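Local coordinates for LbaCas13a H328A (C2c2) (Lachnospiraceae bacterium NK4A179, PDB 5WLH), which binds a CRISPR RNA guide and, as a Cas13a-type RNA-targeting nuclease, probably uses it to recognise and cleave RNA, at residues W1125-R1129 against F1273-D1277; F1258-L1263 against L1366-P1370; Y1266-D1271 against C1325-T1329. All blocks are in the same frame, centred on the assembly; numbering follows the deposited sequence. Where two conformers were deposited one is given.

How the contacts relate
The three contacts follow one another along helix 1262-1273 and the loop after it, and are largely buried. Contact 2 holds the helix's N-terminal approach against the end of helix 1357-1368, contact 3 fastens its middle to strand 1321-1330, and contact 1 sets the turn after it on helix 1106-1145. Contacts 1 and 3 touch through W1125, on Y1266 and V1269, and through F1274, on V1269; contacts 2 and 3 meet where F1368 reaches T1329. Contact 1 is aromatic with one arginine bond, contact 2 mixes a backbone bond and waters with rings and has exposed residues at its border, and contact 3 ties strand amides to helix side chains by two hydrogen bonds, one acceptor, D1271, also binding the RNA of chain B.

Contact 1 (W1125-R1129 against F1273-D1277); sequences WIYLR and FFTYD
R1129 and F1274 make the nearest backbone approach, their CA atoms 7.3 Å apart, so side chains bridge most of the gap between helical residues 1125-1129 and the type I turn F1274-D1277. The extended chain of R1129, its CG anti to the backbone N (chi1 -170°), runs over the ring of F1273. Its CD sits above the centre of one face, 3.4 Å from the F1273 ring centroid, a close CH-pi contact. From there R1129 NE gives a hydrogen bond to F1273 O (2.9 Å), which lies in the guanidinium plane; at 140° the bond is bent. Beyond it, R1129 NH2 forms a salt bridge with E1234 and reaches a water that also binds T1275 OG1. Y1276 meets the arginine stem obliquely, its CE2 3.6 Å from R1129 CG, while its hydroxyl bonds to D1132. W1125 meets F1274 edge-to-face: the phenylalanine edge points at the indole face, with the planes at 81° and F1274 CZ 3.5 Å from W1125 CD1. L1128 CD2 adds an apolar contact to F1274 CE1 (3.9 Å). The arginine is thus gripped along its length, apolar stem against rings and polar end by a carbonyl, a carboxylate and a water, an arrangement that would probably compensate for burying its charge.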
loop_
_atom_site.group_PDB
_atom_site.type_symbol
_atom_site.label_atom_id
_atom_site.label_comp_id
_atom_site.label_asym_id
_atom_site.label_seq_id
_atom_site.Cartn_x
_atom_site.Cartn_y
_atom_site.Cartn_z
ATOM N N TRP A 1125 0.984 4.636 -8.127
ATOM C CA TRP A 1125 -0.350 4.556 -8.716
ATOM C C TRP A 1125 -0.292 4.578 -10.240
ATOM O O TRP A 1125 -1.093 3.913 -10.906
ATOM C CB TRP A 1125 -1.198 5.719 -8.215
ATOM C CG TRP A 1125 -1.764 5.471 -6.860
ATOM C CD1 TRP A 1125 -2.061 4.258 -6.290
ATOM C CD2 TRP A 1125 -2.121 6.472 -5.898
ATOM N NE1 TRP A 1125 -2.604 4.454 -5.020
ATOM C CE2 TRP A 1125 -2.646 5.804 -4.767
ATOM C CE3 TRP A 1125 -2.045 7.868 -5.889
ATOM C CZ2 TRP A 1125 -3.092 6.491 -3.628
ATOM C CZ3 TRP A 1125 -2.503 8.548 -4.783
ATOM C CH2 TRP A 1125 -3.012 7.857 -3.656
ATOM N N ILE A 1126 0.625 5.362 -10.812
ATOM C CA ILE A 1126 0.760 5.346 -12.273
ATOM C C ILE A 1126 0.993 3.927 -12.760
ATOM O O ILE A 1126 0.371 3.467 -13.725
ATOM C CB ILE A 1126 1.895 6.272 -12.737
ATOM C CG1 ILE A 1126 1.452 7.727 -12.634
ATOM C CG2 ILE A 1126 2.315 5.892 -14.190
ATOM C CD1 ILE A 1126 2.591 8.725 -12.744
ATOM N N TYR A 1127 1.919 3.220 -12.112
ATOM C CA TYR A 1127 2.271 1.883 -12.579
ATOM C C TYR A 1127 1.235 0.853 -12.178
ATOM O O TYR A 1127 1.108 -0.171 -12.855
ATOM C CB TYR A 1127 3.691 1.540 -12.108
ATOM C CG TYR A 1127 4.655 2.272 -13.019
ATOM C CD1 TYR A 1127 5.005 1.735 -14.260
ATOM C CD2 TYR A 1127 5.126 3.541 -12.693
ATOM C CE1 TYR A 1127 5.836 2.423 -15.130
ATOM C CE2 TYR A 1127 5.977 4.231 -13.555
ATOM C CZ TYR A 1127 6.326 3.675 -14.767
ATOM O OH TYR A 1127 7.155 4.370 -15.625
ATOM N N LEU A 1128 0.450 1.133 -11.134
ATOM C CA LEU A 1128 -0.752 0.348 -10.890
ATOM C C LEU A 1128 -1.713 0.479 -12.063
ATOM O O LEU A 1128 -2.186 -0.521 -12.607
ATOM C CB LEU A 1128 -1.429 0.807 -9.595
ATOM C CG LEU A 1128 -2.418 -0.160 -8.941
ATOM C CD1 LEU A 1128 -1.672 -1.422 -8.461
ATOM C CD2 LEU A 1128 -3.113 0.545 -7.751
ATOM N N ARG A 1129 -2.013 1.719 -12.461
ATOM C CA ARG A 1129 -2.951 1.923 -13.566
ATOM C C ARG A 1129 -2.411 1.348 -14.866
ATOM O O ARG A 1129 -3.158 0.729 -15.638
ATOM C CB ARG A 1129 -3.256 3.409 -13.734
ATOM C CG ARG A 1129 -4.419 3.666 -14.722
ATOM C CD ARG A 1129 -4.702 5.157 -14.861
ATOM N NE ARG A 1129 -5.980 5.408 -15.517
ATOM C CZ ARG A 1129 -6.170 5.401 -16.832
ATOM N NH1 ARG A 1129 -5.170 5.125 -17.656
ATOM N NH2 ARG A 1129 -7.381 5.647 -17.323
ATOM N N PHE A 1273 -8.337 9.172 -11.954
ATOM C CA PHE A 1273 -7.272 8.284 -12.402
ATOM C C PHE A 1273 -7.661 6.820 -12.234
ATOM O O PHE A 1273 -7.215 5.960 -13.003
ATOM C CB PHE A 1273 -5.987 8.603 -11.636
ATOM C CG PHE A 1273 -4.732 8.114 -12.295
ATOM C CD1 PHE A 1273 -4.289 8.668 -13.490
ATOM C CD2 PHE A 1273 -3.978 7.101 -11.701
ATOM C CE1 PHE A 1273 -3.126 8.219 -14.084
ATOM C CE2 PHE A 1273 -2.802 6.657 -12.296
ATOM C CZ PHE A 1273 -2.373 7.221 -13.476
ATOM N N PHE A 1274 -8.512 6.517 -11.253
ATOM C CA PHE A 1274 -8.901 5.153 -10.940
ATOM C C PHE A 1274 -10.373 4.918 -11.246
ATOM O O PHE A 1274 -11.093 4.259 -10.498
ATOM C CB PHE A 1274 -8.569 4.841 -9.481
ATOM C CG PHE A 1274 -7.118 4.607 -9.267
ATOM C CD1 PHE A 1274 -6.490 3.526 -9.890
ATOM C CD2 PHE A 1274 -6.362 5.463 -8.486
ATOM C CE1 PHE A 1274 -5.127 3.297 -9.713
ATOM C CE2 PHE A 1274 -4.994 5.238 -8.298
ATOM C CZ PHE A 1274 -4.381 4.158 -8.905
ATOM N N THR A 1275 -10.817 5.416 -12.403
ATOM C CA THR A 1275 -12.149 5.083 -12.874
ATOM C C THR A 1275 -12.328 3.590 -13.075
ATOM O O THR A 1275 -13.459 3.097 -13.052
ATOM C CB THR A 1275 -12.407 5.804 -14.203
ATOM O OG1 THR A 1275 -11.343 5.477 -15.112
ATOM C CG2 THR A 1275 -12.418 7.302 -13.979
ATOM N N TYR A 1276 -11.237 2.845 -13.260
ATOM C CA TYR A 1276 -11.385 1.452 -13.644
ATOM C C TYR A 1276 -11.600 0.502 -12.468
ATOM O O TYR A 1276 -11.990 -0.649 -12.695
ATOM C CB TYR A 1276 -10.167 1.038 -14.441
ATOM C CG TYR A 1276 -8.905 0.886 -13.634
ATOM C CD1 TYR A 1276 -8.617 -0.321 -13.006
ATOM C CD2 TYR A 1276 -7.981 1.928 -13.531
ATOM C CE1 TYR A 1276 -7.454 -0.497 -12.275
ATOM C CE2 TYR A 1276 -6.785 1.752 -12.800
ATOM C CZ TYR A 1276 -6.547 0.531 -12.183
ATOM O OH TYR A 1276 -5.394 0.285 -11.469
ATOM N N ASP A 1277 -11.403 0.945 -11.222
ATOM C CA ASP A 1277 -11.565 0.024 -10.099
ATOM C C ASP A 1277 -11.788 0.830 -8.827
ATOM O O ASP A 1277 -10.862 1.481 -8.336
ATOM C CB ASP A 1277 -10.356 -0.902 -9.952
ATOM C CG ASP A 1277 -10.603 -2.018 -8.941
ATOM O OD1 ASP A 1277 -11.522 -1.876 -8.092
ATOM O OD2 ASP A 1277 -9.898 -3.054 -8.994
HETATM O O HOH W 1 -9.409 7.180 -15.773
#

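Contact 2 (F1258-L1263 against L1366-P1370); sequences FDRSFL and LLFYP
The CA atoms approach most closely at F1262 and L1367 (5.1 Å), and a backbone hydrogen bond from L1263 N to L1367 O (3.0 Å, 167° at the hydrogen) joins the first turn of one helix to the last turn of another. L1263 places CD1 over the centre of one face of the F1368 ring, 3.6 Å from its centroid, in a CH-pi contact, and its CG packs on L1367 CB. An alanine in place of F1368 would probably leave L1263 CD1 without the aromatic face it rests on and open a gap beside T1329 and I1330 of strand 1321-1330. S1261 is the N-cap of helix 1262-1273: its OG, turned between the backbone N and the carbonyl carbon (chi1 53°), caps G1264 N, and also donates to a water that binds F1368 O. A second water takes the F1262 N-H and donates to the carbonyls of L1366, in the last turn of helix 1357-1368, and of Y1369 just after it. S1261 CA lies 3.1 Å from Y1369 O in a CA-H...O contact. Past the helix end, Y1369 turns its ring edge toward the face of F1258, an offset edge-to-face pair with planes at 90° and F1258 CB 3.7 Å from Y1369 CE1. P1370, after a cis peptide bond, brings CG to within 3.2 Å of F1258 O.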
loop_
_atom_site.group_PDB
_atom_site.type_symbol
_atom_site.label_atom_id
_atom_site.label_comp_id
_atom_site.label_asym_id
_atom_site.label_seq_id
_atom_site.Cartn_x
_atom_site.Cartn_y
_atom_site.Cartn_z
ATOM N N PHE A 1258 4.874 24.305 -10.271
ATOM C CA PHE A 1258 4.060 24.581 -9.084
ATOM C C PHE A 1258 2.713 25.192 -9.456
ATOM O O PHE A 1258 2.169 26.026 -8.726
ATOM C CB PHE A 1258 4.808 25.486 -8.094
ATOM C CG PHE A 1258 6.135 24.937 -7.654
ATOM C CD1 PHE A 1258 6.209 23.995 -6.635
ATOM C CD2 PHE A 1258 7.311 25.337 -8.271
ATOM C CE1 PHE A 1258 7.434 23.473 -6.234
ATOM C CE2 PHE A 1258 8.543 24.811 -7.875
ATOM C CZ PHE A 1258 8.603 23.878 -6.855
ATOM N N ASP A 1259 2.166 24.793 -10.601
ATOM C CA ASP A 1259 0.860 25.284 -11.014
ATOM C C ASP A 1259 -0.266 24.583 -10.273
ATOM O O ASP A 1259 -1.400 25.076 -10.266
ATOM C CB ASP A 1259 0.681 25.093 -12.516
ATOM C CG ASP A 1259 1.052 23.699 -12.961
ATOM O OD1 ASP A 1259 2.171 23.246 -12.639
ATOM O OD2 ASP A 1259 0.212 23.050 -13.612
ATOM N N ARG A 1260 0.016 23.442 -9.655
ATOM C CA ARG A 1260 -0.960 22.761 -8.826
ATOM C C ARG A 1260 -0.261 22.240 -7.582
ATOM O O ARG A 1260 0.968 22.170 -7.516
ATOM C CB ARG A 1260 -1.653 21.617 -9.572
ATOM C CG ARG A 1260 -0.712 20.607 -10.188
ATOM C CD ARG A 1260 -1.453 19.728 -11.187
ATOM N NE ARG A 1260 -1.366 20.251 -12.545
ATOM C CZ ARG A 1260 -1.805 19.611 -13.623
ATOM N NH1 ARG A 1260 -2.371 18.419 -13.504
ATOM N NH2 ARG A 1260 -1.680 20.164 -14.820
ATOM N N SER A 1261 -1.065 21.880 -6.597
ATOM C CA SER A 1261 -0.573 21.423 -5.311
ATOM C C SER A 1261 -0.583 19.907 -5.263
ATOM O O SER A 1261 -1.202 19.243 -6.089
ATOM C CB SER A 1261 -1.448 21.965 -4.193
ATOM O OG SER A 1261 -2.789 21.631 -4.480
ATOM N N PHE A 1262 0.116 19.368 -4.265
ATOM C CA PHE A 1262 -0.027 17.953 -3.959
ATOM C C PHE A 1262 -1.488 17.596 -3.711
ATOM O O PHE A 1262 -1.982 16.591 -4.214
ATOM C CB PHE A 1262 0.857 17.593 -2.763
ATOM C CG PHE A 1262 2.257 17.204 -3.167
ATOM C CD1 PHE A 1262 2.474 16.060 -3.927
ATOM C CD2 PHE A 1262 3.345 17.987 -2.817
ATOM C CE1 PHE A 1262 3.757 15.683 -4.313
ATOM C CE2 PHE A 1262 4.644 17.619 -3.202
ATOM C CZ PHE A 1262 4.848 16.464 -3.946
ATOM N N LEU A 1263 -2.207 18.415 -2.937
ATOM C CA LEU A 1263 -3.623 18.129 -2.727
ATOM C C LEU A 1263 -4.393 18.144 -4.032
ATOM O O LEU A 1263 -5.318 17.351 -4.223
ATOM C CB LEU A 1263 -4.240 19.136 -1.757
ATOM C CG LEU A 1263 -3.990 18.805 -0.291
ATOM C CD1 LEU A 1263 -4.536 19.950 0.532
ATOM C CD2 LEU A 1263 -4.676 17.499 0.117
ATOM N N LEU A 1366 3.358 22.435 2.145
ATOM C CA LEU A 1366 3.669 21.332 1.248
ATOM C C LEU A 1366 2.417 20.838 0.540
ATOM O O LEU A 1366 2.433 20.573 -0.671
ATOM C CB LEU A 1366 4.325 20.220 2.066
ATOM C CG LEU A 1366 4.577 18.830 1.509
ATOM C CD1 LEU A 1366 5.781 18.245 2.240
ATOM C CD2 LEU A 1366 3.352 17.974 1.723
ATOM N N LEU A 1367 1.322 20.681 1.282
ATOM C CA LEU A 1367 0.110 20.123 0.688
ATOM C C LEU A 1367 -0.580 21.109 -0.233
ATOM O O LEU A 1367 -1.167 20.709 -1.250
ATOM C CB LEU A 1367 -0.854 19.688 1.782
ATOM C CG LEU A 1367 -0.376 18.471 2.576
ATOM C CD1 LEU A 1367 -1.242 18.329 3.817
ATOM C CD2 LEU A 1367 -0.483 17.240 1.690
ATOM N N PHE A 1368 -0.535 22.396 0.106
ATOM C CA PHE A 1368 -1.400 23.382 -0.532
ATOM C C PHE A 1368 -0.707 24.230 -1.575
ATOM O O PHE A 1368 -1.383 24.741 -2.470
ATOM C CB PHE A 1368 -2.003 24.335 0.508
ATOM C CG PHE A 1368 -3.240 23.805 1.167
ATOM C CD1 PHE A 1368 -4.489 23.996 0.584
ATOM C CD2 PHE A 1368 -3.157 23.103 2.354
ATOM C CE1 PHE A 1368 -5.634 23.509 1.190
ATOM C CE2 PHE A 1368 -4.303 22.611 2.965
ATOM C CZ PHE A 1368 -5.534 22.809 2.393
ATOM N N TYR A 1369 0.601 24.439 -1.463
ATOM C CA TYR A 1369 1.291 25.336 -2.385
ATOM C C TYR A 1369 0.967 24.971 -3.839
ATOM O O TYR A 1369 1.087 23.798 -4.217
ATOM C CB TYR A 1369 2.803 25.282 -2.158
ATOM C CG TYR A 1369 3.495 26.416 -2.869
ATOM C CD1 TYR A 1369 3.815 26.317 -4.214
ATOM C CD2 TYR A 1369 3.754 27.611 -2.215
ATOM C CE1 TYR A 1369 4.404 27.370 -4.882
ATOM C CE2 TYR A 1369 4.350 28.670 -2.875
ATOM C CZ TYR A 1369 4.668 28.544 -4.205
ATOM O OH TYR A 1369 5.268 29.593 -4.874
ATOM N N PRO A 1370 0.626 25.951 -4.704
ATOM C CA PRO A 1370 0.679 27.416 -4.573
ATOM C C PRO A 1370 -0.482 28.072 -3.825
ATOM O O PRO A 1370 -0.440 29.290 -3.623
ATOM C CB PRO A 1370 0.680 27.884 -6.036
ATOM C CG PRO A 1370 -0.123 26.902 -6.727
ATOM C CD PRO A 1370 0.172 25.562 -6.050
HETATM O O HOH W 2 -3.783 23.632 -3.157
HETATM O O HOH W 3 1.917 21.560 -3.078
#

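Contact 3 (Y1266-D1271 against C1325-T1329); sequences YSEVFD and CARIT. With nucleotides of chain B.
Beside the bound RNA, helix 1262-1273 lies across strand 1321-1330, an outermost strand of a four-stranded antiparallel sheet; the two segments' axes approach to 7.0 Å and run at 135°. D1271 and A1326 meet here through a hydrogen bond from A1326 N to D1271 OD1 (2.8 Å, 180° at the hydrogen), the amide coming from above the carboxylate plane. The same oxygen receives O2' of A3 of chain B at a very short 2.5 Å, so one carboxylate oxygen holds both the strand and the RNA backbone sugar. Its other oxygen, OD2, forms a salt bridge with K1308 of the adjoining strand 1297-1310, which probably steadies the carboxylate. One helical turn earlier S1267 OG, set beside its own backbone N, accepts the N-H of I1328 (2.7 Å, 157°) and bonds also to L1263 O. Alternate strand amides are therefore tied to side chains of the helix. Between these anchors F1270 packs its CB on I1328 CD1 (3.8 Å) and its CD2 on A1326 CB (3.9 Å), while O2' of A4 of chain B lies at the edge of the phenylalanine ring, 3.5 Å from F1270 CE2.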
loop_
_atom_site.group_PDB
_atom_site.type_symbol
_atom_site.label_atom_id
_atom_site.label_comp_id
_atom_site.label_asym_id
_atom_site.label_seq_id
_atom_site.Cartn_x
_atom_site.Cartn_y
_atom_site.Cartn_z
ATOM N N TYR A 1266 -3.470 14.833 -5.901
ATOM C CA TYR A 1266 -4.188 13.743 -5.251
ATOM C C TYR A 1266 -5.684 13.861 -5.513
ATOM O O TYR A 1266 -6.372 12.852 -5.720
ATOM C CB TYR A 1266 -3.884 13.740 -3.749
ATOM C CG TYR A 1266 -2.646 12.941 -3.416
ATOM C CD1 TYR A 1266 -1.379 13.439 -3.696
ATOM C CD2 TYR A 1266 -2.755 11.662 -2.860
ATOM C CE1 TYR A 1266 -0.231 12.683 -3.412
ATOM C CE2 TYR A 1266 -1.627 10.907 -2.575
ATOM C CZ TYR A 1266 -0.380 11.411 -2.874
ATOM O OH TYR A 1266 0.737 10.656 -2.604
ATOM N N SER A 1267 -6.201 15.094 -5.551
ATOM C CA SER A 1267 -7.618 15.282 -5.848
ATOM C C SER A 1267 -7.948 14.777 -7.241
ATOM O O SER A 1267 -8.996 14.156 -7.449
ATOM C CB SER A 1267 -8.016 16.765 -5.752
ATOM O OG SER A 1267 -7.929 17.237 -4.434
ATOM N N GLU A 1268 -7.080 15.056 -8.214
ATOM C CA GLU A 1268 -7.407 14.642 -9.570
ATOM C C GLU A 1268 -7.239 13.139 -9.742
ATOM O O GLU A 1268 -7.995 12.517 -10.500
ATOM C CB GLU A 1268 -6.569 15.407 -10.594
ATOM C CG GLU A 1268 -7.013 15.052 -12.012
ATOM C CD GLU A 1268 -6.286 15.833 -13.080
ATOM O OE1 GLU A 1268 -6.559 15.565 -14.266
ATOM O OE2 GLU A 1268 -5.448 16.695 -12.737
ATOM N N VAL A 1269 -6.272 12.539 -9.041
ATOM C CA VAL A 1269 -6.178 11.082 -9.020
ATOM C C VAL A 1269 -7.477 10.495 -8.482
ATOM O O VAL A 1269 -8.097 9.626 -9.101
ATOM C CB VAL A 1269 -4.954 10.641 -8.193
ATOM C CG1 VAL A 1269 -5.007 9.123 -7.909
ATOM C CG2 VAL A 1269 -3.662 11.007 -8.918
ATOM N N PHE A 1270 -7.917 10.982 -7.324
ATOM C CA PHE A 1270 -9.180 10.532 -6.750
ATOM C C PHE A 1270 -10.334 10.724 -7.730
ATOM O O PHE A 1270 -11.205 9.859 -7.854
ATOM C CB PHE A 1270 -9.460 11.302 -5.454
ATOM C CG PHE A 1270 -10.734 10.907 -4.774
ATOM C CD1 PHE A 1270 -10.894 9.617 -4.272
ATOM C CD2 PHE A 1270 -11.753 11.839 -4.578
ATOM C CE1 PHE A 1270 -12.060 9.234 -3.636
ATOM C CE2 PHE A 1270 -12.924 11.479 -3.941
ATOM C CZ PHE A 1270 -13.077 10.182 -3.445
ATOM N N ASP A 1271 -10.356 11.855 -8.419
ATOM C CA ASP A 1271 -11.498 12.168 -9.265
ATOM C C ASP A 1271 -11.563 11.253 -10.477
ATOM O O ASP A 1271 -12.646 10.771 -10.833
ATOM C CB ASP A 1271 -11.442 13.622 -9.717
ATOM C CG ASP A 1271 -12.621 13.976 -10.605
ATOM O OD1 ASP A 1271 -13.685 14.362 -10.061
ATOM O OD2 ASP A 1271 -12.495 13.820 -11.833
ATOM N N CYS A 1325 -14.735 19.095 -10.535
ATOM C CA CYS A 1325 -13.819 18.000 -10.235
ATOM C C CYS A 1325 -13.811 17.807 -8.729
ATOM O O CYS A 1325 -13.973 18.777 -7.988
ATOM C CB CYS A 1325 -12.395 18.325 -10.720
ATOM S SG CYS A 1325 -11.123 17.041 -10.400
ATOM N N ALA A 1326 -13.652 16.555 -8.273
ATOM C CA ALA A 1326 -13.467 16.345 -6.837
ATOM C C ALA A 1326 -12.301 17.189 -6.354
ATOM O O ALA A 1326 -11.265 17.282 -7.016
ATOM C CB ALA A 1326 -13.190 14.872 -6.522
ATOM N N ARG A 1327 -12.456 17.801 -5.182
ATOM C CA ARG A 1327 -11.364 18.548 -4.575
ATOM C C ARG A 1327 -11.235 18.076 -3.138
ATOM O O ARG A 1327 -12.166 18.235 -2.341
ATOM C CB ARG A 1327 -11.600 20.060 -4.635
ATOM C CG ARG A 1327 -10.444 20.858 -4.050
ATOM C CD ARG A 1327 -10.414 22.281 -4.604
ATOM N NE ARG A 1327 -11.062 23.196 -3.681
ATOM C CZ ARG A 1327 -10.474 23.681 -2.593
ATOM N NH1 ARG A 1327 -11.140 24.497 -1.794
ATOM N NH2 ARG A 1327 -9.219 23.348 -2.309
ATOM N N ILE A 1328 -10.106 17.452 -2.828
ATOM C CA ILE A 1328 -9.781 17.077 -1.458
ATOM C C ILE A 1328 -9.093 18.267 -0.819
ATOM O O ILE A 1328 -8.072 18.754 -1.317
ATOM C CB ILE A 1328 -8.874 15.838 -1.415
ATOM C CG1 ILE A 1328 -9.541 14.652 -2.138
ATOM C CG2 ILE A 1328 -8.506 15.513 0.010
ATOM C CD1 ILE A 1328 -8.570 13.477 -2.420
ATOM N N THR A 1329 -9.656 18.755 0.269
ATOM C CA THR A 1329 -8.971 19.825 0.955
ATOM C C THR A 1329 -8.977 19.450 2.420
ATOM O O THR A 1329 -9.410 18.342 2.773
ATOM C CB THR A 1329 -9.645 21.173 0.686
ATOM O OG1 THR A 1329 -8.783 22.224 1.136
ATOM C CG2 THR A 1329 -10.997 21.250 1.379
ATOM P P A B 3 -21.142 12.031 -14.488
ATOM O OP1 A B 3 -21.319 11.096 -13.344
ATOM O OP2 A B 3 -22.307 12.746 -15.066
ATOM O "O5'" A B 3 -20.105 13.174 -14.127
ATOM C "C5'" A B 3 -19.910 13.556 -12.799
ATOM C "C4'" A B 3 -18.447 13.697 -12.507
ATOM O "O4'" A B 3 -18.076 15.086 -12.698
ATOM C "C3'" A B 3 -18.103 13.388 -11.060
ATOM O "O3'" A B 3 -17.801 12.017 -10.873
ATOM C "C2'" A B 3 -16.964 14.338 -10.761
ATOM O "O2'" A B 3 -15.760 13.849 -11.333
ATOM C "C1'" A B 3 -17.397 15.560 -11.569
ATOM N N9 A B 3 -18.347 16.420 -10.842
ATOM C C8 A B 3 -19.648 16.713 -11.216
ATOM N N7 A B 3 -20.261 17.533 -10.393
ATOM C C5 A B 3 -19.301 17.791 -9.417
ATOM C C6 A B 3 -19.311 18.603 -8.269
ATOM N N6 A B 3 -20.386 19.301 -7.891
ATOM N N1 A B 3 -18.191 18.664 -7.510
ATOM C C2 A B 3 -17.125 17.951 -7.900
ATOM N N3 A B 3 -16.998 17.158 -8.963
ATOM C C4 A B 3 -18.124 17.122 -9.685
ATOM P P A B 4 -18.498 11.204 -9.682
ATOM O OP1 A B 4 -18.013 9.794 -9.793
ATOM O OP2 A B 4 -19.953 11.502 -9.646
ATOM O "O5'" A B 4 -17.874 11.849 -8.374
ATOM C "C5'" A B 4 -16.477 11.802 -8.139
ATOM C "C4'" A B 4 -16.123 12.663 -6.963
ATOM O "O4'" A B 4 -16.456 14.042 -7.255
ATOM C "C3'" A B 4 -16.893 12.364 -5.693
ATOM O "O3'" A B 4 -16.349 11.272 -4.982
ATOM C "C2'" A B 4 -16.810 13.684 -4.941
ATOM O "O2'" A B 4 -15.519 13.853 -4.370
ATOM C "C1'" A B 4 -16.939 14.677 -6.090
ATOM N N9 A B 4 -18.339 15.066 -6.339
ATOM C C8 A B 4 -19.203 14.639 -7.317
ATOM N N7 A B 4 -20.380 15.226 -7.263
ATOM C C5 A B 4 -20.266 16.103 -6.191
ATOM C C6 A B 4 -21.153 17.022 -5.586
ATOM N N6 A B 4 -22.401 17.248 -5.998
ATOM N N1 A B 4 -20.691 17.731 -4.533
ATOM C C2 A B 4 -19.444 17.527 -4.097
ATOM N N3 A B 4 -18.526 16.690 -4.579
ATOM C C4 A B 4 -19.011 16.005 -5.617
#